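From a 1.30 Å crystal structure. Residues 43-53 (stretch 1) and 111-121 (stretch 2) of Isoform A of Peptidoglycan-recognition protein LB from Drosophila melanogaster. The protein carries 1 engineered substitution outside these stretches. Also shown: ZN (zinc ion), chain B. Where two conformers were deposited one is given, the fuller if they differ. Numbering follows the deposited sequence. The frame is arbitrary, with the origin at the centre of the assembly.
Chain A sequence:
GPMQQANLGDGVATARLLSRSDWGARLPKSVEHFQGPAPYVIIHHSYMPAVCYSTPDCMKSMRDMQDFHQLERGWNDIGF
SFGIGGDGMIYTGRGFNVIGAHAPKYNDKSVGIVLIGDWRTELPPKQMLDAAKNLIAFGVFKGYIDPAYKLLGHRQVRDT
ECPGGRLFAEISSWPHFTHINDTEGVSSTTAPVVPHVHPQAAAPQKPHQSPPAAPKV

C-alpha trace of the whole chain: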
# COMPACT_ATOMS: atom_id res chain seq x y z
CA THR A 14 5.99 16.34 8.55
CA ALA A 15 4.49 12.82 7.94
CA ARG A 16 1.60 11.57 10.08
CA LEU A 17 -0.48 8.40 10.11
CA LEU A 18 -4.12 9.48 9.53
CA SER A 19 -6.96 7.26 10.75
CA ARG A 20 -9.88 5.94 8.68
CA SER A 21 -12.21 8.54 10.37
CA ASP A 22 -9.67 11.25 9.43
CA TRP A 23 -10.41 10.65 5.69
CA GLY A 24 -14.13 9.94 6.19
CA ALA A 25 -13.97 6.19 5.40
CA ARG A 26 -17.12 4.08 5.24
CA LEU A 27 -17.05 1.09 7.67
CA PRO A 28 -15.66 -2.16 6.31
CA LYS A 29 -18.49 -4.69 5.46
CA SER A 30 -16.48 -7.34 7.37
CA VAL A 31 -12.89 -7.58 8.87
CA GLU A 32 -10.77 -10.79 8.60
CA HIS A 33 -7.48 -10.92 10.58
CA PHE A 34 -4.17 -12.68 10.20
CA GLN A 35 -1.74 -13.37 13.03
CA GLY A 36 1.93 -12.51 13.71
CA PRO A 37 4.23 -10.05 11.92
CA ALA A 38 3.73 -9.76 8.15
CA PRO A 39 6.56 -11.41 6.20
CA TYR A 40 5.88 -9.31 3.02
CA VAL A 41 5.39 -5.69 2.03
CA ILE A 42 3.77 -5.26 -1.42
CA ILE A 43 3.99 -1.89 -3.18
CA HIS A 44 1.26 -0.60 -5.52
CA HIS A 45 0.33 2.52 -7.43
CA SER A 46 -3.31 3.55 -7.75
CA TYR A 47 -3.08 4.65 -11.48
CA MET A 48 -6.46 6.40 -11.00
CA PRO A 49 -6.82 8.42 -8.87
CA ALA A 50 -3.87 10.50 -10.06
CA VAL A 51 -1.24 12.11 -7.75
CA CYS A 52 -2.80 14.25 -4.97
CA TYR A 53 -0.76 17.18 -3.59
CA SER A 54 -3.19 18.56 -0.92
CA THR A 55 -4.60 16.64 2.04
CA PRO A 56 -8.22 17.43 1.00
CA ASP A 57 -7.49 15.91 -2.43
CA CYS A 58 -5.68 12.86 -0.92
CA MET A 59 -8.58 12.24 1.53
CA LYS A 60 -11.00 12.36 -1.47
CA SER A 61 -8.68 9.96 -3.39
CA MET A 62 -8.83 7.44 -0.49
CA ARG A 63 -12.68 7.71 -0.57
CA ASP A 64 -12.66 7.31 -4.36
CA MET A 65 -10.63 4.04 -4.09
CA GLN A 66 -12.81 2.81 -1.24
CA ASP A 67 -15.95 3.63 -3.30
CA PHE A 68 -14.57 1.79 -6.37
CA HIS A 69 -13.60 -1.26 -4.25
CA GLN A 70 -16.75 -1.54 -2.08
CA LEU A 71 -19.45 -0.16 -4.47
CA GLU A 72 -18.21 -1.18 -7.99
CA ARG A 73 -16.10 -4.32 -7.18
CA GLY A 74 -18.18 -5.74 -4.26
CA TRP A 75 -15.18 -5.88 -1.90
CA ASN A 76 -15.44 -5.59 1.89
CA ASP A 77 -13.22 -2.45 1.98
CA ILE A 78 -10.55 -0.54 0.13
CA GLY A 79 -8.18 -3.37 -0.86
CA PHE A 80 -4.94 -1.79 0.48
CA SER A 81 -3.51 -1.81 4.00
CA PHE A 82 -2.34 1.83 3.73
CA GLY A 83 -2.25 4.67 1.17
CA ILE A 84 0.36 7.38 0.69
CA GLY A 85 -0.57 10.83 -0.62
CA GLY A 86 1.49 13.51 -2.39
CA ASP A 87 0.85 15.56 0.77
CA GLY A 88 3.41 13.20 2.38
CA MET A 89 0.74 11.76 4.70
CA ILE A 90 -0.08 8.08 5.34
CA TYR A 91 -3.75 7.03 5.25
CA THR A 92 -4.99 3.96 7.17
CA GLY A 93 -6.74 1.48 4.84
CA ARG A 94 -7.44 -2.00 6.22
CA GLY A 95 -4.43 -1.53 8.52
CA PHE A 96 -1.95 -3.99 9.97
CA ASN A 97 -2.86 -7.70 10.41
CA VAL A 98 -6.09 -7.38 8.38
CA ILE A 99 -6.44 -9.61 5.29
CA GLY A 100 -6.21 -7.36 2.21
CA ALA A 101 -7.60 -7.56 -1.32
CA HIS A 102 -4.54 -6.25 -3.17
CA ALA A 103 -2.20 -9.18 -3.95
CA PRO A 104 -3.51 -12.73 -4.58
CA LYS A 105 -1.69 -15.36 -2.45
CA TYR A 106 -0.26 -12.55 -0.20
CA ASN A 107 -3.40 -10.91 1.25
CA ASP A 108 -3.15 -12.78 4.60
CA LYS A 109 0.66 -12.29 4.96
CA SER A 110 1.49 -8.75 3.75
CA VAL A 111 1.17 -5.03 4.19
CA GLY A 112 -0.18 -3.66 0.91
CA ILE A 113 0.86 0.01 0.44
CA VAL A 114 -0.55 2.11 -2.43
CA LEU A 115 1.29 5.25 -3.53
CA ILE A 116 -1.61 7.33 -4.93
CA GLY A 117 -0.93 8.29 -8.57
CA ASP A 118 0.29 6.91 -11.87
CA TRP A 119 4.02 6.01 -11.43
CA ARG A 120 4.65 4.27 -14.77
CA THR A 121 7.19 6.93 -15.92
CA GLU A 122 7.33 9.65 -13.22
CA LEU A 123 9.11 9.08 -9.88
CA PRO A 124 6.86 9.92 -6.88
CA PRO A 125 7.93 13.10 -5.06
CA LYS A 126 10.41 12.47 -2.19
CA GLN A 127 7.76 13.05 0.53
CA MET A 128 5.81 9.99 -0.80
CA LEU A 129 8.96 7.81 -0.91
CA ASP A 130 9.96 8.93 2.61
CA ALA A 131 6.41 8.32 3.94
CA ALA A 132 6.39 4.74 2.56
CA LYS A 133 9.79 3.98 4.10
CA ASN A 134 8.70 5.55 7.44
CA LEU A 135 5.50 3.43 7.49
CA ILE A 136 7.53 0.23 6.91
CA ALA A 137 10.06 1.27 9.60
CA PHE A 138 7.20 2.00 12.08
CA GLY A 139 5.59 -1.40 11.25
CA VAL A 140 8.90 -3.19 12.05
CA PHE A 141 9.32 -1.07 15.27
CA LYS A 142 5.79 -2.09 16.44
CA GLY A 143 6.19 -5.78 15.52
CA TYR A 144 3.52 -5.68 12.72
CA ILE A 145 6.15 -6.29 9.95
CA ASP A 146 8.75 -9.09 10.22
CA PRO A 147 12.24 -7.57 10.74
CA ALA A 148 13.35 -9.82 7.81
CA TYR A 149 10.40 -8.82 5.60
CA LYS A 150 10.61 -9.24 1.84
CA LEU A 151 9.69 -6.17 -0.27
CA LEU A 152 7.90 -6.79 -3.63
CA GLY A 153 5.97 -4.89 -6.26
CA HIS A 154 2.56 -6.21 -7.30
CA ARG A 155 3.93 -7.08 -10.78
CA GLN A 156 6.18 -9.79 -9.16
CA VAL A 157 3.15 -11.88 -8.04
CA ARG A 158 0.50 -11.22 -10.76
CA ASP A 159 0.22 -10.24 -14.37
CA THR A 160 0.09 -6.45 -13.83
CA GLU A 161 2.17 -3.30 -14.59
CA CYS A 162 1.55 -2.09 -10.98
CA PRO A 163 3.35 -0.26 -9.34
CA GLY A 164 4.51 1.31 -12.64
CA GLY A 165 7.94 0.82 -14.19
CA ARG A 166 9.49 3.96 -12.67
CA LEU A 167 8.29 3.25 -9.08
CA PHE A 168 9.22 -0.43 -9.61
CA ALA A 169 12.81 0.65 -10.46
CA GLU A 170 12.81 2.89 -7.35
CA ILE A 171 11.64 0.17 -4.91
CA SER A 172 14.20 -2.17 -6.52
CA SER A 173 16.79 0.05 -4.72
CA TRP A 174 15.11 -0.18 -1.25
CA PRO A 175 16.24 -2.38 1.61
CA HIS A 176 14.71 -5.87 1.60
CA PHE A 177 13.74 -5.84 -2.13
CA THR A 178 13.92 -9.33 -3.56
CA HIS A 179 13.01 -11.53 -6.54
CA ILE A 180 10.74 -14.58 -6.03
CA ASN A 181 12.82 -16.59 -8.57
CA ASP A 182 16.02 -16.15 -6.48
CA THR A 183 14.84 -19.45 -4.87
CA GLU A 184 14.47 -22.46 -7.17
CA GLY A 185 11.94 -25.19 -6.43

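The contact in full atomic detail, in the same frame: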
# COMPACT_ATOMS: atom_id res chain seq x y z
N ILE A 43 4.17 -3.28 -2.71
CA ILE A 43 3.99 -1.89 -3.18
C ILE A 43 3.13 -1.84 -4.42
O ILE A 43 3.31 -2.65 -5.35
CB ILE A 43 5.35 -1.21 -3.45
CG1 ILE A 43 6.27 -1.27 -2.23
CG2 ILE A 43 5.17 0.19 -3.95
CD1 ILE A 43 5.72 -0.62 -0.98
N HIS A 44 2.22 -0.90 -4.43
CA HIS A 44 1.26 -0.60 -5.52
C HIS A 44 1.31 0.86 -5.89
O HIS A 44 1.71 1.72 -5.06
CB HIS A 44 -0.19 -0.96 -5.07
CG HIS A 44 -0.34 -2.34 -4.57
ND1 HIS A 44 -0.78 -3.34 -5.44
CD2 HIS A 44 -0.23 -2.93 -3.37
CE1 HIS A 44 -0.91 -4.45 -4.79
NE2 HIS A 44 -0.57 -4.27 -3.50
N HIS A 45 0.82 1.18 -7.10
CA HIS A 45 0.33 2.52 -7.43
C HIS A 45 -1.18 2.43 -7.62
O HIS A 45 -1.74 1.34 -7.79
CB HIS A 45 1.03 3.22 -8.61
CG HIS A 45 0.65 2.69 -9.95
ND1 HIS A 45 1.03 3.41 -11.07
CD2 HIS A 45 0.07 1.56 -10.38
CE1 HIS A 45 0.63 2.73 -12.12
NE2 HIS A 45 0.11 1.60 -11.76
N SER A 46 -1.84 3.58 -7.57
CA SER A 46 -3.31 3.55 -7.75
C SER A 46 -3.68 3.63 -9.23
O SER A 46 -4.75 3.10 -9.59
CB SER A 46 -4.02 4.66 -6.98
OG SER A 46 -3.59 5.95 -7.38
N TYR A 47 -2.85 4.29 -10.03
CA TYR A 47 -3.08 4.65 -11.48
C TYR A 47 -4.14 5.75 -11.60
O TYR A 47 -3.83 6.84 -12.07
CB TYR A 47 -3.34 3.42 -12.34
CG TYR A 47 -3.63 3.78 -13.77
CD1 TYR A 47 -2.66 4.38 -14.56
CD2 TYR A 47 -4.93 3.74 -14.24
CE1 TYR A 47 -2.97 4.84 -15.83
CE2 TYR A 47 -5.26 4.18 -15.51
CZ TYR A 47 -4.27 4.75 -16.29
OH TYR A 47 -4.57 5.17 -17.57
N MET A 48 -5.36 5.43 -11.18
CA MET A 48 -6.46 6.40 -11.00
C MET A 48 -7.07 6.06 -9.65
O MET A 48 -7.44 4.91 -9.42
CB MET A 48 -7.52 6.27 -12.11
CG MET A 48 -6.96 6.53 -13.51
SD MET A 48 -8.20 6.33 -14.85
CE MET A 48 -9.04 7.91 -14.73
N PRO A 49 -7.15 7.01 -8.70
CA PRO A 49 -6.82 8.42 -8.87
C PRO A 49 -5.36 8.77 -9.18
O PRO A 49 -4.44 8.01 -8.90
CB PRO A 49 -7.07 9.04 -7.50
CG PRO A 49 -7.89 8.05 -6.74
CD PRO A 49 -7.67 6.70 -7.37
N ALA A 50 -5.18 9.92 -9.78
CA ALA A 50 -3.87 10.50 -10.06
C ALA A 50 -3.21 11.07 -8.79
O ALA A 50 -3.85 11.12 -7.72
CB ALA A 50 -4.02 11.60 -11.09
N VAL A 51 -1.97 11.50 -8.89
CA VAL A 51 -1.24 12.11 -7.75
C VAL A 51 -2.07 13.24 -7.14
O VAL A 51 -2.74 13.98 -7.84
CB VAL A 51 0.14 12.59 -8.20
CG1 VAL A 51 0.02 13.69 -9.25
CG2 VAL A 51 0.99 13.04 -7.00
N CYS A 52 -2.05 13.30 -5.82
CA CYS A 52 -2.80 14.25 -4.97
C CYS A 52 -1.76 15.05 -4.20
O CYS A 52 -0.89 14.45 -3.56
CB CYS A 52 -3.78 13.49 -4.08
SG CYS A 52 -3.11 12.32 -2.85
N TYR A 53 -1.78 16.37 -4.29
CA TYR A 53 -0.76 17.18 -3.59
C TYR A 53 -1.31 17.78 -2.29
O TYR A 53 -0.46 18.08 -1.41
CB TYR A 53 -0.24 18.26 -4.53
CG TYR A 53 0.60 17.70 -5.64
CD1 TYR A 53 0.18 17.77 -6.95
CD2 TYR A 53 1.80 17.05 -5.38
CE1 TYR A 53 0.95 17.27 -7.98
CE2 TYR A 53 2.57 16.50 -6.39
CZ TYR A 53 2.13 16.61 -7.70
OH TYR A 53 2.88 16.11 -8.74
N VAL A 111 1.66 -6.41 4.14
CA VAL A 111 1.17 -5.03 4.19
C VAL A 111 1.17 -4.57 2.75
O VAL A 111 2.24 -4.47 2.13
CB VAL A 111 2.03 -4.15 5.10
CG1 VAL A 111 1.50 -2.75 5.17
CG2 VAL A 111 2.18 -4.77 6.45
N GLY A 112 -0.00 -4.23 2.25
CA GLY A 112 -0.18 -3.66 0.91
C GLY A 112 -0.23 -2.14 0.96
O GLY A 112 -1.19 -1.61 1.53
N ILE A 113 0.73 -1.45 0.33
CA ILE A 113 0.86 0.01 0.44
C ILE A 113 0.66 0.59 -0.94
O ILE A 113 1.41 0.17 -1.85
CB ILE A 113 2.24 0.41 1.00
CG1 ILE A 113 2.52 -0.22 2.36
CG2 ILE A 113 2.39 1.93 1.05
CD1 ILE A 113 3.99 -0.06 2.84
N VAL A 114 -0.33 1.44 -1.13
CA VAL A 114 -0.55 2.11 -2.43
C VAL A 114 0.01 3.52 -2.34
O VAL A 114 -0.32 4.32 -1.47
CB VAL A 114 -2.02 2.07 -2.85
CG1 VAL A 114 -2.95 2.84 -1.92
CG2 VAL A 114 -2.17 2.58 -4.28
N LEU A 115 0.85 3.87 -3.32
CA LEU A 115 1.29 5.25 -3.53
C LEU A 115 0.32 5.87 -4.52
O LEU A 115 0.27 5.44 -5.68
CB LEU A 115 2.74 5.34 -4.01
CG LEU A 115 3.78 5.29 -2.89
CD1 LEU A 115 3.94 3.95 -2.27
CD2 LEU A 115 5.15 5.78 -3.43
N ILE A 116 -0.53 6.77 -4.08
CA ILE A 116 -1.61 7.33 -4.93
C ILE A 116 -0.95 8.04 -6.12
O ILE A 116 0.01 8.83 -5.96
CB ILE A 116 -2.53 8.28 -4.12
CG1 ILE A 116 -3.24 7.49 -3.02
CG2 ILE A 116 -3.52 9.00 -5.01
CD1 ILE A 116 -3.82 8.35 -1.93
N GLY A 117 -1.40 7.68 -7.31
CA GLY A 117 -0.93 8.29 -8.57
C GLY A 117 -0.59 7.22 -9.57
O GLY A 117 -0.69 6.01 -9.29
N ASP A 118 -0.19 7.72 -10.74
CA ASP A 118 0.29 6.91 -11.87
C ASP A 118 1.82 7.04 -11.89
O ASP A 118 2.28 8.13 -12.25
CB ASP A 118 -0.35 7.37 -13.18
CG ASP A 118 0.24 6.71 -14.43
OD1 ASP A 118 0.91 5.67 -14.33
OD2 ASP A 118 -0.09 7.21 -15.55
N TRP A 119 2.54 5.98 -11.57
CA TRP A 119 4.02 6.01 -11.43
C TRP A 119 4.71 5.08 -12.45
O TRP A 119 5.76 4.50 -12.22
CB TRP A 119 4.38 5.74 -9.97
CG TRP A 119 3.71 6.68 -9.01
CD1 TRP A 119 2.81 6.34 -8.03
CD2 TRP A 119 3.75 8.12 -9.01
NE1 TRP A 119 2.38 7.45 -7.37
CE2 TRP A 119 2.90 8.57 -7.97
CE3 TRP A 119 4.45 9.07 -9.76
CZ2 TRP A 119 2.73 9.89 -7.66
CZ3 TRP A 119 4.26 10.39 -9.48
CH2 TRP A 119 3.44 10.81 -8.44
N ARG A 120 4.05 4.98 -13.60
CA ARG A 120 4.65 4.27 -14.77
C ARG A 120 5.95 4.93 -15.23
O ARG A 120 6.88 4.18 -15.44
CB ARG A 120 3.62 4.19 -15.89
CG ARG A 120 2.57 3.12 -15.60
CD ARG A 120 1.55 3.08 -16.73
NE ARG A 120 0.91 4.37 -16.85
CZ ARG A 120 0.50 4.93 -17.99
NH1 ARG A 120 0.59 4.28 -19.14
NH2 ARG A 120 -0.04 6.14 -17.97
N THR A 121 5.99 6.24 -15.35
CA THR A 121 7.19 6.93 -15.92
C THR A 121 7.73 7.98 -14.97
O THR A 121 8.94 8.18 -14.96
CB THR A 121 6.90 7.52 -17.31
OG1 THR A 121 5.83 8.44 -17.14
CG2 THR A 121 6.58 6.44 -18.31
ZN ZN B . -1.15 -3.15 -7.46
O HOH W 1 -0.55 10.59 -11.28
O HOH W 2 -0.30 11.18 -4.53

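Strands 43-45 and 111-115 pair in parallel, His44 N donating to Ile113 O (2.9 Å) and Leu115 N to His44 O (2.9 Å), and beyond them backbone and side-chain bonds both continue the contact. His44, chi1 m, lies on the same sheet face as Val114; its ring runs alongside the neighbouring strand, CD2 4.3 Å from Gly112 CA, and ND1 binds the zinc ion at 2.1 Å. On the other face, with Ile43, Ile113 and Leu115, His45 adopts chi1 p, which carries ND1 to the backbone of the following loop: Trp119 N donates to it at 3.0 Å, nearly straight and close to the ring plane, so ND1 is the acceptor. Ser46, also p, turns OG into a relay, accepting from Gly117 N (2.8 Å) and donating to Pro49 O (2.7 Å). Gly117 has phi/psi of 132/178, angles that call for glycine, and a CB there would also clash with Trp119 CZ2. Gly117 O accepts from Tyr47 N at 2.9 Å. Trp119, chi1 m, sets its indole edge against Val51 (CH2 to CG2, 3.6 Å). Asp118, chi1 t, forms a salt bridge with Arg120 (OD2 to NH2, 2.6 Å), holding the guanidinium with one face over Tyr47 CE1, 3.9 Å from NH2. Water 1 accepts from Val51 N and Asp118 N, both at 2.9 Å.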